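Local coordinates for VP4 protein (Tellina virus 1, PDB 3P06) that probably cleaves the birnavirus polyprotein as a serine protease, and is caught here as an acyl-enzyme formed within its own chain, at residues Val8-Pro13 / Asp111-Gln116; Thr85-Leu90 / Ser115-Phe120; Pro119-Thr124 / Gly174-Arg179. All coordinates share one frame; numbering follows the deposited sequence.

Contact 1: Val8-Pro13 / Asp111-Gln116; sequences VGVLLP and DTLESQ
Val8 and Gly9, at the start of strand 9-18, face the loop that leaves helix 104-111; the CA atoms of Val8 and Gln116 lie 6.3 Å apart, those of Gly9 and Leu113 farther, and no hydrogen bond joins the two backbones. Leu113 carries the contact with one methyl. Its CG stands anti to the backbone N (chi1 -168°), on the side of the strand, and CD2 lies against the start of it. There CD2 lies 3.7 Å from the carbonyl O of Gly9. The same methyl meets CG1 of Val8 at 3.9 Å and CG2 of Val10 at 4.1 Å, so three successive residues, Val8 to Val10, touch one carbon, the two valine side chains crossing Leu113 at a slant. The other branch of Val8 meets Gln116 farther along the loop: CG2 approaches the carbonyl O of Gln116 to 3.3 Å, a methyl against a carbonyl oxygen. The backbone of Gln116 bends in a left-handed conformation, and its side chain starts out away from Val8 but folds back, bringing NE2 to 4.3 Å from CG2. Val10 also packs on Ala106, Ala109 and Ala110 of helix 104-111, while the carbonyl of Leu113 receives a hydrogen bond from Lys31 NZ on the neighbouring strand 21-31. The arrangement is helix-on-sheet packing, extended through the loop after the helix, within the alpha/beta fold of this S50 peptidase.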
loop_
_atom_site.group_PDB
_atom_site.type_symbol
_atom_site.label_atom_id
_atom_site.label_comp_id
_atom_site.label_asym_id
_atom_site.label_seq_id
_atom_site.Cartn_x
_atom_site.Cartn_y
_atom_site.Cartn_z
ATOM N N VAL A 8 -8.763 -8.447 1.572
ATOM C CA VAL A 8 -7.482 -8.925 2.033
ATOM C C VAL A 8 -6.435 -8.246 1.136
ATOM O O VAL A 8 -6.666 -8.085 -0.058
ATOM C CB VAL A 8 -7.468 -10.480 1.976
ATOM C CG1 VAL A 8 -6.052 -11.051 2.041
ATOM C CG2 VAL A 8 -8.336 -11.038 3.154
ATOM N N GLY A 9 -5.333 -7.816 1.724
ATOM C CA GLY A 9 -4.264 -7.214 0.958
ATOM C C GLY A 9 -3.130 -6.816 1.868
ATOM O O GLY A 9 -2.967 -7.395 2.951
ATOM N N VAL A 10 -2.334 -5.823 1.448
ATOM C CA VAL A 10 -1.185 -5.438 2.246
ATOM C C VAL A 10 -1.151 -3.901 2.387
ATOM O O VAL A 10 -1.269 -3.165 1.371
ATOM C CB VAL A 10 0.159 -6.002 1.625
ATOM C CG1 VAL A 10 1.389 -5.426 2.358
ATOM C CG2 VAL A 10 0.168 -7.559 1.683
ATOM N N LEU A 11 -1.032 -3.449 3.639
ATOM C CA LEU A 11 -1.084 -2.050 3.952
ATOM C C LEU A 11 0.225 -1.337 3.521
ATOM O O LEU A 11 1.294 -1.897 3.603
ATOM C CB LEU A 11 -1.217 -1.880 5.468
ATOM C CG LEU A 11 -2.680 -2.108 5.918
ATOM C CD1 LEU A 11 -2.675 -2.178 7.411
ATOM C CD2 LEU A 11 -3.561 -0.989 5.419
ATOM N N LEU A 12 0.119 -0.090 3.120
ATOM C CA LEU A 12 1.317 0.690 2.795
ATOM C C LEU A 12 1.108 2.122 3.315
ATOM O O LEU A 12 0.035 2.696 3.167
ATOM C CB LEU A 12 1.617 0.685 1.258
ATOM C CG LEU A 12 0.510 1.302 0.395
ATOM C CD1 LEU A 12 1.056 2.567 -0.274
ATOM C CD2 LEU A 12 -0.021 0.326 -0.730
ATOM N N PRO A 13 2.148 2.699 3.902
ATOM C CA PRO A 13 2.059 4.079 4.394
ATOM C C PRO A 13 2.194 5.118 3.274
ATOM O O PRO A 13 2.892 4.879 2.294
ATOM C CB PRO A 13 3.247 4.172 5.396
ATOM C CG PRO A 13 4.279 3.291 4.807
ATOM C CD PRO A 13 3.471 2.096 4.187
ATOM N N ASP A 111 -0.222 -9.612 -3.997
ATOM C CA ASP A 111 -0.503 -10.563 -5.130
ATOM C C ASP A 111 -0.195 -12.054 -4.827
ATOM O O ASP A 111 -0.912 -12.983 -5.289
ATOM C CB ASP A 111 0.223 -10.174 -6.399
ATOM C CG ASP A 111 -0.328 -10.938 -7.623
ATOM O OD1 ASP A 111 -1.549 -10.777 -7.928
ATOM O OD2 ASP A 111 0.437 -11.712 -8.250
ATOM N N THR A 112 0.852 -12.294 -4.037
ATOM C CA THR A 112 1.234 -13.689 -3.724
ATOM C C THR A 112 0.900 -14.044 -2.276
ATOM O O THR A 112 1.371 -15.042 -1.764
ATOM C CB THR A 112 2.736 -13.951 -4.027
ATOM O OG1 THR A 112 3.527 -12.944 -3.368
ATOM C CG2 THR A 112 3.001 -13.907 -5.585
ATOM N N LEU A 113 0.066 -13.237 -1.636
ATOM C CA LEU A 113 -0.477 -13.541 -0.323
ATOM C C LEU A 113 -1.472 -14.678 -0.432
ATOM O O LEU A 113 -2.467 -14.598 -1.174
ATOM C CB LEU A 113 -1.179 -12.322 0.236
ATOM C CG LEU A 113 -1.616 -12.255 1.691
ATOM C CD1 LEU A 113 -0.445 -12.529 2.602
ATOM C CD2 LEU A 113 -2.178 -10.880 1.946
ATOM N N GLU A 114 -1.200 -15.764 0.268
ATOM C CA GLU A 114 -2.093 -16.924 0.146
ATOM C C GLU A 114 -2.910 -17.161 1.399
ATOM O O GLU A 114 -3.720 -18.084 1.438
ATOM C CB GLU A 114 -1.290 -18.190 -0.241
ATOM C CG GLU A 114 -0.415 -17.985 -1.481
ATOM C CD GLU A 114 -1.216 -17.985 -2.788
ATOM O OE1 GLU A 114 -0.700 -17.466 -3.807
ATOM O OE2 GLU A 114 -2.348 -18.532 -2.811
ATOM N N SER A 115 -2.742 -16.297 2.403
ATOM C CA SER A 115 -3.267 -16.589 3.743
ATOM C C SER A 115 -4.733 -16.270 3.944
ATOM O O SER A 115 -5.372 -16.880 4.822
ATOM C CB SER A 115 -2.438 -15.931 4.831
ATOM O OG SER A 115 -2.442 -14.525 4.669
ATOM N N GLN A 116 -5.295 -15.344 3.166
ATOM C CA GLN A 116 -6.728 -15.025 3.385
ATOM C C GLN A 116 -6.897 -14.045 4.566
ATOM O O GLN A 116 -8.017 -13.717 4.989
ATOM C CB GLN A 116 -7.475 -16.337 3.656
ATOM C CG GLN A 116 -8.936 -16.230 4.037
ATOM C CD GLN A 116 -9.801 -16.079 2.800
ATOM O OE1 GLN A 116 -10.012 -17.045 2.058
ATOM N NE2 GLN A 116 -10.281 -14.856 2.552
#

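Contact 2: Thr85-Leu90 / Ser115-Phe120. With URE (urea), chain G.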
loop_
_atom_site.group_PDB
_atom_site.type_symbol
_atom_site.label_atom_id
_atom_site.label_comp_id
_atom_site.label_asym_id
_atom_site.label_seq_id
_atom_site.Cartn_x
_atom_site.Cartn_y
_atom_site.Cartn_z
ATOM N N THR A 85 -8.591 -4.180 9.425
ATOM C CA THR A 85 -8.535 -5.315 10.320
ATOM C C THR A 85 -7.900 -6.445 9.505
ATOM O O THR A 85 -7.579 -6.234 8.334
ATOM C CB THR A 85 -9.956 -5.773 10.860
ATOM O OG1 THR A 85 -10.761 -6.291 9.769
ATOM C CG2 THR A 85 -10.708 -4.601 11.582
ATOM N N ALA A 86 -7.738 -7.626 10.105
ATOM C CA ALA A 86 -7.285 -8.821 9.336
ATOM C C ALA A 86 -8.118 -9.126 8.063
ATOM O O ALA A 86 -7.596 -9.690 7.072
ATOM C CB ALA A 86 -7.196 -10.034 10.257
ATOM N N THR A 87 -9.388 -8.699 8.039
ATOM C CA THR A 87 -10.263 -9.101 6.934
ATOM C C THR A 87 -11.174 -8.018 6.390
ATOM O O THR A 87 -12.055 -8.294 5.549
ATOM C CB THR A 87 -11.206 -10.331 7.335
ATOM O OG1 THR A 87 -12.066 -9.914 8.404
ATOM C CG2 THR A 87 -10.399 -11.507 7.786
ATOM N N SER A 88 -10.991 -6.785 6.836
ATOM C CA SER A 88 -11.813 -5.709 6.296
ATOM C C SER A 88 -11.098 -4.387 6.283
ATOM O O SER A 88 -10.116 -4.180 7.056
ATOM C CB SER A 88 -13.118 -5.603 7.126
ATOM O OG SER A 88 -12.738 -5.113 8.381
ATOM N N ILE A 89 -11.579 -3.474 5.439
ATOM C CA ILE A 89 -11.065 -2.137 5.490
ATOM C C ILE A 89 -12.180 -1.135 5.417
ATOM O O ILE A 89 -13.250 -1.440 4.938
ATOM C CB ILE A 89 -10.101 -1.832 4.278
ATOM C CG1 ILE A 89 -10.814 -2.139 2.926
ATOM C CG2 ILE A 89 -8.863 -2.652 4.448
ATOM C CD1 ILE A 89 -9.908 -2.061 1.687
ATOM N N LEU A 90 -11.898 0.083 5.809
ATOM C CA LEU A 90 -12.831 1.129 5.627
ATOM C C LEU A 90 -12.167 2.147 4.657
ATOM O O LEU A 90 -11.110 2.722 4.954
ATOM C CB LEU A 90 -13.141 1.746 6.968
ATOM C CG LEU A 90 -14.124 2.932 7.035
ATOM C CD1 LEU A 90 -15.390 2.621 6.320
ATOM C CD2 LEU A 90 -14.528 3.161 8.486
ATOM N N SER A 115 -2.742 -16.297 2.403
ATOM C CA SER A 115 -3.267 -16.589 3.743
ATOM C C SER A 115 -4.733 -16.270 3.944
ATOM O O SER A 115 -5.372 -16.880 4.822
ATOM C CB SER A 115 -2.438 -15.931 4.831
ATOM O OG SER A 115 -2.442 -14.525 4.669
ATOM N N GLN A 116 -5.295 -15.344 3.166
ATOM C CA GLN A 116 -6.728 -15.025 3.385
ATOM C C GLN A 116 -6.897 -14.045 4.566
ATOM O O GLN A 116 -8.017 -13.717 4.989
ATOM C CB GLN A 116 -7.475 -16.337 3.656
ATOM C CG GLN A 116 -8.936 -16.230 4.037
ATOM C CD GLN A 116 -9.801 -16.079 2.800
ATOM O OE1 GLN A 116 -10.012 -17.045 2.058
ATOM N NE2 GLN A 116 -10.281 -14.856 2.552
ATOM N N GLN A 117 -5.771 -13.602 5.123
ATOM C CA GLN A 117 -5.781 -12.539 6.122
ATOM C C GLN A 117 -4.719 -11.510 5.743
ATOM O O GLN A 117 -3.602 -11.852 5.325
ATOM C CB GLN A 117 -5.470 -13.083 7.521
ATOM C CG GLN A 117 -6.447 -14.049 8.099
ATOM C CD GLN A 117 -6.534 -13.859 9.591
ATOM O OE1 GLN A 117 -5.559 -13.446 10.225
ATOM N NE2 GLN A 117 -7.715 -14.106 10.158
ATOM N N THR A 118 -5.035 -10.254 5.920
ATOM C CA THR A 118 -4.038 -9.164 5.741
ATOM C C THR A 118 -3.038 -9.295 6.888
ATOM O O THR A 118 -3.469 -9.501 8.040
ATOM C CB THR A 118 -4.796 -7.835 5.895
ATOM O OG1 THR A 118 -5.752 -7.734 4.829
ATOM C CG2 THR A 118 -3.880 -6.628 5.930
ATOM N N PRO A 119 -1.712 -9.213 6.605
ATOM C CA PRO A 119 -0.712 -9.295 7.668
ATOM C C PRO A 119 -0.729 -8.022 8.548
ATOM O O PRO A 119 -1.064 -6.921 8.074
ATOM C CB PRO A 119 0.650 -9.348 6.893
ATOM C CG PRO A 119 0.396 -8.771 5.617
ATOM C CD PRO A 119 -1.082 -9.111 5.266
ATOM N N PHE A 120 -0.343 -8.167 9.802
ATOM C CA PHE A 120 -0.289 -7.015 10.671
ATOM C C PHE A 120 1.088 -6.411 10.488
ATOM O O PHE A 120 1.959 -6.583 11.340
ATOM C CB PHE A 120 -0.526 -7.460 12.096
ATOM C CG PHE A 120 -0.585 -6.345 13.082
ATOM C CD1 PHE A 120 -1.579 -5.394 13.011
ATOM C CD2 PHE A 120 0.363 -6.265 14.128
ATOM C CE1 PHE A 120 -1.624 -4.329 13.937
ATOM C CE2 PHE A 120 0.304 -5.174 15.056
ATOM C CZ PHE A 120 -0.699 -4.257 14.963
HETATM C C URE G . -1.198 -13.348 9.114
HETATM O O URE G . -0.106 -13.029 8.631
HETATM N N1 URE G . -1.603 -14.612 9.025
HETATM N N2 URE G . -2.029 -12.478 9.718
HETATM O O HOH W 1 -7.808 -6.425 5.334
#
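The carbonyl O of Ala86 receives two groups from the 115-120 loop. The N-H of Thr118 makes the strong bond, 2.9 Å from N to the Ala86 O and nearly straight at 167°, with the donor in the carbonyl plane on a lone pair. The CA of Gln117 adds a weaker CA-H...O contact to that oxygen at 3.5 Å. Beside this grip, Gln117 lays its amide against the Ala86 methyl: CG is anti to the carbonyl carbon (chi1 -64°), the chain bends at its second torsion, and OE1 comes to rest 3.8 Å from CB of Ala86. The Thr118 hydroxyl accepts the backbone N-H of Gly9. It also donates to a water that in turn donates to the Thr85 carbonyl O at 3.0 Å; the hydroxyl-to-water leg is unusually short, so that bridge is less certain in detail. The Ala86 loop is itself shaped by an ST turn, in which the N of Thr87 gives its hydrogen to Thr85 OG1 at 3.3 Å. The same hydroxyl pairs at 2.7 Å with OG of Ser88, the first residue of strand 88-92. Urea lies past Gln117, its N2 3.7 Å from OE1. A single direct backbone hydrogen bond, supplemented by a CA-H...O contact and a water, thus ties this surface turn to the loop; Gln117 adds side-chain packing.

Contact 3: Pro119-Thr124 / Gly174-Arg179. With URE (urea), chain G; SO4 (sulfate ion), chain B.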
loop_
_atom_site.group_PDB
_atom_site.type_symbol
_atom_site.label_atom_id
_atom_site.label_comp_id
_atom_site.label_asym_id
_atom_site.label_seq_id
_atom_site.Cartn_x
_atom_site.Cartn_y
_atom_site.Cartn_z
ATOM N N PRO A 119 -1.712 -9.213 6.605
ATOM C CA PRO A 119 -0.712 -9.295 7.668
ATOM C C PRO A 119 -0.729 -8.022 8.548
ATOM O O PRO A 119 -1.064 -6.921 8.074
ATOM C CB PRO A 119 0.650 -9.348 6.893
ATOM C CG PRO A 119 0.396 -8.771 5.617
ATOM C CD PRO A 119 -1.082 -9.111 5.266
ATOM N N PHE A 120 -0.343 -8.167 9.802
ATOM C CA PHE A 120 -0.289 -7.015 10.671
ATOM C C PHE A 120 1.088 -6.411 10.488
ATOM O O PHE A 120 1.959 -6.583 11.340
ATOM C CB PHE A 120 -0.526 -7.460 12.096
ATOM C CG PHE A 120 -0.585 -6.345 13.082
ATOM C CD1 PHE A 120 -1.579 -5.394 13.011
ATOM C CD2 PHE A 120 0.363 -6.265 14.128
ATOM C CE1 PHE A 120 -1.624 -4.329 13.937
ATOM C CE2 PHE A 120 0.304 -5.174 15.056
ATOM C CZ PHE A 120 -0.699 -4.257 14.963
ATOM N N LEU A 121 1.279 -5.725 9.360
ATOM C CA LEU A 121 2.564 -5.221 9.012
ATOM C C LEU A 121 2.358 -4.318 7.817
ATOM O O LEU A 121 1.638 -4.679 6.880
ATOM C CB LEU A 121 3.470 -6.381 8.601
ATOM C CG LEU A 121 4.933 -6.032 8.281
ATOM C CD1 LEU A 121 5.694 -5.733 9.521
ATOM C CD2 LEU A 121 5.658 -7.131 7.496
HETATM N N MSE A 122 2.981 -3.160 7.808
HETATM C CA MSE A 122 2.837 -2.274 6.657
HETATM C C MSE A 122 4.084 -2.465 5.821
HETATM O O MSE A 122 5.160 -2.836 6.356
HETATM C CB MSE A 122 2.754 -0.817 7.112
HETATM C CG MSE A 122 1.509 -0.566 7.989
HETATM SE SE MSE A 122 1.417 1.403 8.300
HETATM C CE MSE A 122 0.378 1.740 6.689
ATOM N N VAL A 123 3.971 -2.197 4.530
ATOM C CA VAL A 123 5.136 -2.416 3.683
ATOM C C VAL A 123 5.390 -1.203 2.776
ATOM O O VAL A 123 4.455 -0.670 2.220
ATOM C CB VAL A 123 4.905 -3.720 2.857
ATOM C CG1 VAL A 123 5.978 -3.877 1.770
ATOM C CG2 VAL A 123 4.853 -4.992 3.818
ATOM N N THR A 124 6.622 -0.749 2.619
ATOM C CA THR A 124 6.872 0.372 1.685
ATOM C C THR A 124 8.069 0.037 0.794
ATOM O O THR A 124 9.072 -0.530 1.276
ATOM C CB THR A 124 7.109 1.779 2.452
ATOM O OG1 THR A 124 7.118 2.887 1.525
ATOM C CG2 THR A 124 8.433 1.808 3.166
ATOM N N GLY A 174 4.071 -13.504 5.538
ATOM C CA GLY A 174 3.356 -14.770 5.714
ATOM C C GLY A 174 2.882 -15.003 7.142
ATOM O O GLY A 174 1.851 -15.651 7.354
ATOM N N ASP A 175 3.599 -14.482 8.131
ATOM C CA ASP A 175 3.282 -14.817 9.526
ATOM C C ASP A 175 3.307 -13.585 10.413
ATOM O O ASP A 175 4.285 -13.403 11.165
ATOM C CB ASP A 175 4.339 -15.795 10.049
ATOM C CG ASP A 175 3.854 -16.649 11.211
ATOM O OD1 ASP A 175 2.617 -16.769 11.440
ATOM O OD2 ASP A 175 4.740 -17.250 11.892
ATOM N N LYS A 176 2.262 -12.745 10.312
ATOM C CA LYS A 176 2.147 -11.480 11.078
ATOM C C LYS A 176 0.776 -11.326 11.748
ATOM O O LYS A 176 -0.120 -10.612 11.247
ATOM C CB LYS A 176 2.534 -10.269 10.204
ATOM C CG LYS A 176 4.046 -10.261 9.867
ATOM C CD LYS A 176 4.912 -9.819 11.071
ATOM C CE LYS A 176 6.413 -9.957 10.752
ATOM N NZ LYS A 176 6.771 -11.304 10.199
ATOM N N PRO A 177 0.591 -12.039 12.881
ATOM C CA PRO A 177 -0.716 -12.029 13.549
ATOM C C PRO A 177 -1.020 -10.617 14.062
ATOM O O PRO A 177 -0.108 -9.823 14.300
ATOM C CB PRO A 177 -0.555 -13.045 14.719
ATOM C CG PRO A 177 0.913 -13.270 14.853
ATOM C CD PRO A 177 1.615 -12.810 13.622
ATOM N N TRP A 178 -2.299 -10.329 14.219
ATOM C CA TRP A 178 -2.794 -9.009 14.643
ATOM C C TRP A 178 -2.588 -8.874 16.155
ATOM O O TRP A 178 -3.211 -9.633 16.940
ATOM C CB TRP A 178 -4.287 -8.867 14.223
ATOM C CG TRP A 178 -4.295 -8.467 12.783
ATOM C CD1 TRP A 178 -3.866 -9.247 11.712
ATOM C CD2 TRP A 178 -4.565 -7.149 12.236
ATOM N NE1 TRP A 178 -3.927 -8.498 10.531
ATOM C CE2 TRP A 178 -4.322 -7.213 10.829
ATOM C CE3 TRP A 178 -4.999 -5.928 12.791
ATOM C CZ2 TRP A 178 -4.516 -6.098 9.976
ATOM C CZ3 TRP A 178 -5.160 -4.811 11.951
ATOM C CH2 TRP A 178 -4.931 -4.903 10.551
ATOM N N ARG A 179 -1.749 -7.929 16.583
ATOM C CA ARG A 179 -1.550 -7.735 18.032
ATOM C C ARG A 179 -2.676 -6.857 18.635
ATOM O O ARG A 179 -2.830 -6.767 19.844
ATOM C CB ARG A 179 -0.165 -7.145 18.344
ATOM C CG ARG A 179 1.043 -7.986 17.875
ATOM C CD ARG A 179 1.208 -9.243 18.709
ATOM N NE ARG A 179 2.065 -10.213 18.028
ATOM C CZ ARG A 179 2.429 -11.387 18.530
ATOM N NH1 ARG A 179 2.028 -11.768 19.738
ATOM N NH2 ARG A 179 3.198 -12.186 17.812
HETATM C C URE G . -1.198 -13.348 9.114
HETATM O O URE G . -0.106 -13.029 8.631
HETATM N N1 URE G . -1.603 -14.612 9.025
HETATM N N2 URE G . -2.029 -12.478 9.718
HETATM S S SO4 B . 10.003 4.755 0.438
HETATM O O1 SO4 B . 9.862 3.373 0.055
HETATM O O2 SO4 B . 10.099 4.801 1.897
HETATM O O3 SO4 B . 11.227 5.239 -0.165
HETATM O O4 SO4 B . 8.971 5.651 -0.019
#
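Phe120 sits at the centre of an inverse gamma turn, closed by a weak bond from Leu121 N to Pro119 O, which leads the chain into strand 122-123 of the small parallel sheet. The tight part of the contact lies around its side chain. Its backbone N gives a hydrogen bond of 2.8 Å to the carbonyl O of Lys176, the donor tilted out of the carbonyl plane. CG, anti to the backbone N (chi1 -176°), is directed toward the 177-179 backbone, and the ring rests there. CB sits squarely over the five-membered ring of Trp178, 3.8 Å from its centroid and only 6° off the normal, a CH-pi contact. Farther along, CD1 of Phe120 lies 3.5 Å from CE3 over that indole face, but the ring planes meet at 52°, neither stacked nor edge-to-face. One face of the Phe120 ring receives the backbone N of Arg179, 3.6 Å from CD2 and offset toward the rim. The indole is also pinned by a hydrogen bond from NE1 to the Thr118 carbonyl, and Ile151 touches Phe120.

Contact is looser toward Leu121, whose CB is 4.1 Å from CG of Lys176; the lysine chain then bends off so that NZ bonds to the Val172 carbonyl. The Pro177 ring and outer Arg179 side chain face solvent, the bend at its second torsion turning the arginine chain off the Phe120 ring. Thr124, just beyond Val123, has its hydroxyl hydrogen-bonded to NZ of Lys141, a predicted active-site residue. Between the 174-176 backbone and Pro119 a urea molecule is bound: its O accepts a nearly straight hydrogen bond from Lys176 N at 2.9 Å, while its N2 reaches back weakly to Lys176 O at 3.1 Å.

In the fold
The three contacts follow the chain from helix 104-111 through the loop after it into strand 122-123, giving one connecting segment three different partners. Contact 1 is the buried one, without a hydrogen bond across its segments, mostly methyl packing, and set on strand 9-18. Contact 2, at the surface, relies on a backbone bond and a water; contact 3 is partly buried and pairs a backbone bond with aromatic packing. Thr118 and Trp178 tie the three contacts together, and the indole packs on Thr85 and Ala86. Leu11 meanwhile joins Val123 by a backbone bond, and urea touches both contacts 2 and 3.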